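Local coordinates for glycoside hydrolase family protein (Novosphingobium sp. PP1Y, PDB 6Q2F) that probably hydrolyses terminal alpha-L-rhamnose residues from glycosides, as an alpha-L-rhamnosidase of the glycoside hydrolases, at residues V57-M62 and E76-V81. Numbering follows the deposited sequence.
Sequences VWWHWM and EWMKRV
The indole N-H of Trp59 is hydrogen-bonded to Asp74 OD2, on the same helix, 68-81, that carries the other half of this contact. With that edge held, the Trp59 ring offers a face to Met78, a selenomethionine. Met78 CE lies over the Trp59 five-membered ring, 3.9 Å from its centroid and 26° off the normal, a CH-pi contact closest to Trp59 CD1 at 3.6 Å. Met78 SE stands farther back, 5.4 Å from the centroid of the Trp59 five-membered ring, so the Met-aromatic contact is made chiefly through the methyl. The Met78 chain is extended beyond CG (chi2 174°, chi3 -169°), letting it span from helix to strand and meet the indole at about a right angle. Met78 CE also packs against Val57 CG2 at 3.7 Å. On the opposite face Trp61 comes edge-on, its NE1 3.3 Å above the Trp59 plane. Leu86, on the next strand 85-91, touches Val57, Trp59 and Met78; the contact lies within the beta-alpha-beta unit 56-62, 68-81, 85-91 of the (beta/alpha)8 barrel. Helix and strand meet through one buried apolar methyl, where dispersion dominates; the Asp74 bond satisfies the indole nitrogen and, with packing on both faces, restrains the ring's rotation.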
# COMPACT_ATOMS: atom_id res chain seq x y z
N VAL A 57 15.33 8.38 3.25
CA VAL A 57 14.61 9.14 2.24
C VAL A 57 14.70 8.42 0.90
O VAL A 57 15.67 7.71 0.61
CB VAL A 57 15.14 10.59 2.09
CG1 VAL A 57 15.09 11.31 3.44
CG2 VAL A 57 16.53 10.59 1.51
N TRP A 58 13.68 8.60 0.08
CA TRP A 58 13.80 8.28 -1.32
C TRP A 58 14.56 9.41 -2.00
O TRP A 58 14.46 10.59 -1.62
CB TRP A 58 12.42 8.08 -1.95
CG TRP A 58 11.89 6.69 -1.69
CD1 TRP A 58 12.44 5.75 -0.88
CD2 TRP A 58 10.73 6.08 -2.28
NE1 TRP A 58 11.70 4.60 -0.91
CE2 TRP A 58 10.65 4.77 -1.77
CE3 TRP A 58 9.78 6.51 -3.21
CZ2 TRP A 58 9.63 3.89 -2.13
CZ3 TRP A 58 8.76 5.63 -3.57
CH2 TRP A 58 8.70 4.34 -3.04
N TRP A 59 15.36 9.05 -3.01
CA TRP A 59 16.36 9.96 -3.58
C TRP A 59 16.35 9.79 -5.10
O TRP A 59 17.18 9.09 -5.68
CB TRP A 59 17.72 9.67 -2.97
CG TRP A 59 18.84 10.58 -3.35
CD1 TRP A 59 18.88 11.96 -3.25
CD2 TRP A 59 20.14 10.17 -3.77
NE1 TRP A 59 20.12 12.42 -3.63
CE2 TRP A 59 20.91 11.34 -3.95
CE3 TRP A 59 20.72 8.93 -4.03
CZ2 TRP A 59 22.23 11.29 -4.38
CZ3 TRP A 59 22.02 8.89 -4.47
CH2 TRP A 59 22.77 10.06 -4.64
N HIS A 60 15.39 10.44 -5.75
CA HIS A 60 15.18 10.27 -7.18
C HIS A 60 16.19 11.07 -7.98
O HIS A 60 16.40 12.25 -7.73
CB HIS A 60 13.77 10.70 -7.57
CG HIS A 60 12.69 9.79 -7.06
ND1 HIS A 60 12.16 9.90 -5.79
CD2 HIS A 60 12.03 8.77 -7.66
CE1 HIS A 60 11.22 8.98 -5.63
NE2 HIS A 60 11.13 8.28 -6.74
N TRP A 61 16.82 10.42 -8.96
CA TRP A 61 17.63 11.09 -9.96
C TRP A 61 16.71 11.43 -11.14
O TRP A 61 16.26 10.54 -11.85
CB TRP A 61 18.78 10.20 -10.41
CG TRP A 61 19.89 10.05 -9.42
CD1 TRP A 61 19.93 10.53 -8.16
CD2 TRP A 61 21.13 9.36 -9.63
NE1 TRP A 61 21.11 10.19 -7.55
CE2 TRP A 61 21.87 9.47 -8.45
CE3 TRP A 61 21.67 8.64 -10.71
CZ2 TRP A 61 23.15 8.92 -8.31
CZ3 TRP A 61 22.93 8.11 -10.58
CH2 TRP A 61 23.66 8.25 -9.38
N MSE A 62 16.44 12.72 -11.33
CA MSE A 62 15.41 13.15 -12.26
C MSE A 62 15.93 13.28 -13.71
O MSE A 62 16.55 14.28 -14.04
CB MSE A 62 14.79 14.48 -11.82
CG MSE A 62 14.02 14.47 -10.49
SE MSE A 62 12.81 12.96 -10.30
CE MSE A 62 11.75 13.42 -11.87
N GLU A 76 25.99 14.97 2.24
CA GLU A 76 26.48 15.73 3.38
C GLU A 76 25.33 16.46 4.08
O GLU A 76 25.34 16.59 5.31
CB GLU A 76 27.56 16.72 2.96
CG GLU A 76 28.90 16.06 2.57
CD GLU A 76 29.86 17.05 1.93
OE1 GLU A 76 31.08 16.80 1.98
OE2 GLU A 76 29.39 18.07 1.40
N TRP A 77 24.34 16.96 3.32
CA TRP A 77 23.16 17.55 3.94
C TRP A 77 22.42 16.53 4.80
O TRP A 77 22.03 16.83 5.93
CB TRP A 77 22.22 18.13 2.88
CG TRP A 77 20.90 18.54 3.49
CD1 TRP A 77 20.68 19.61 4.31
CD2 TRP A 77 19.64 17.86 3.37
NE1 TRP A 77 19.35 19.64 4.70
CE2 TRP A 77 18.70 18.58 4.13
CE3 TRP A 77 19.23 16.72 2.70
CZ2 TRP A 77 17.36 18.19 4.23
CZ3 TRP A 77 17.90 16.33 2.80
CH2 TRP A 77 16.98 17.06 3.55
N MSE A 78 22.27 15.31 4.30
CA MSE A 78 21.55 14.25 4.99
C MSE A 78 22.21 13.91 6.30
O MSE A 78 21.54 13.64 7.30
CB MSE A 78 21.46 12.99 4.12
CG MSE A 78 20.53 13.11 2.93
SE MSE A 78 20.63 11.50 1.77
CE MSE A 78 19.62 12.16 0.24
N LYS A 79 23.55 13.89 6.31
CA LYS A 79 24.26 13.71 7.57
C LYS A 79 23.98 14.86 8.53
O LYS A 79 23.65 14.61 9.70
CB LYS A 79 25.76 13.56 7.35
CG LYS A 79 26.13 12.25 6.71
CD LYS A 79 25.56 11.08 7.52
CE LYS A 79 26.24 10.95 8.86
NZ LYS A 79 25.88 9.63 9.45
N ARG A 80 24.09 16.11 8.07
CA ARG A 80 23.85 17.26 8.96
C ARG A 80 22.49 17.15 9.63
O ARG A 80 22.34 17.46 10.82
CB ARG A 80 23.92 18.59 8.20
CG ARG A 80 25.31 19.10 7.88
CD ARG A 80 25.30 20.63 7.57
NE ARG A 80 24.55 21.00 6.36
CZ ARG A 80 24.93 20.68 5.13
NH1 ARG A 80 26.03 19.95 4.94
NH2 ARG A 80 24.21 21.08 4.08
N VAL A 81 21.49 16.70 8.88
CA VAL A 81 20.10 16.72 9.29
C VAL A 81 19.68 15.42 9.99
O VAL A 81 18.53 15.31 10.44
CB VAL A 81 19.17 16.98 8.09
CG1 VAL A 81 19.43 18.35 7.50
CG2 VAL A 81 19.35 15.89 7.04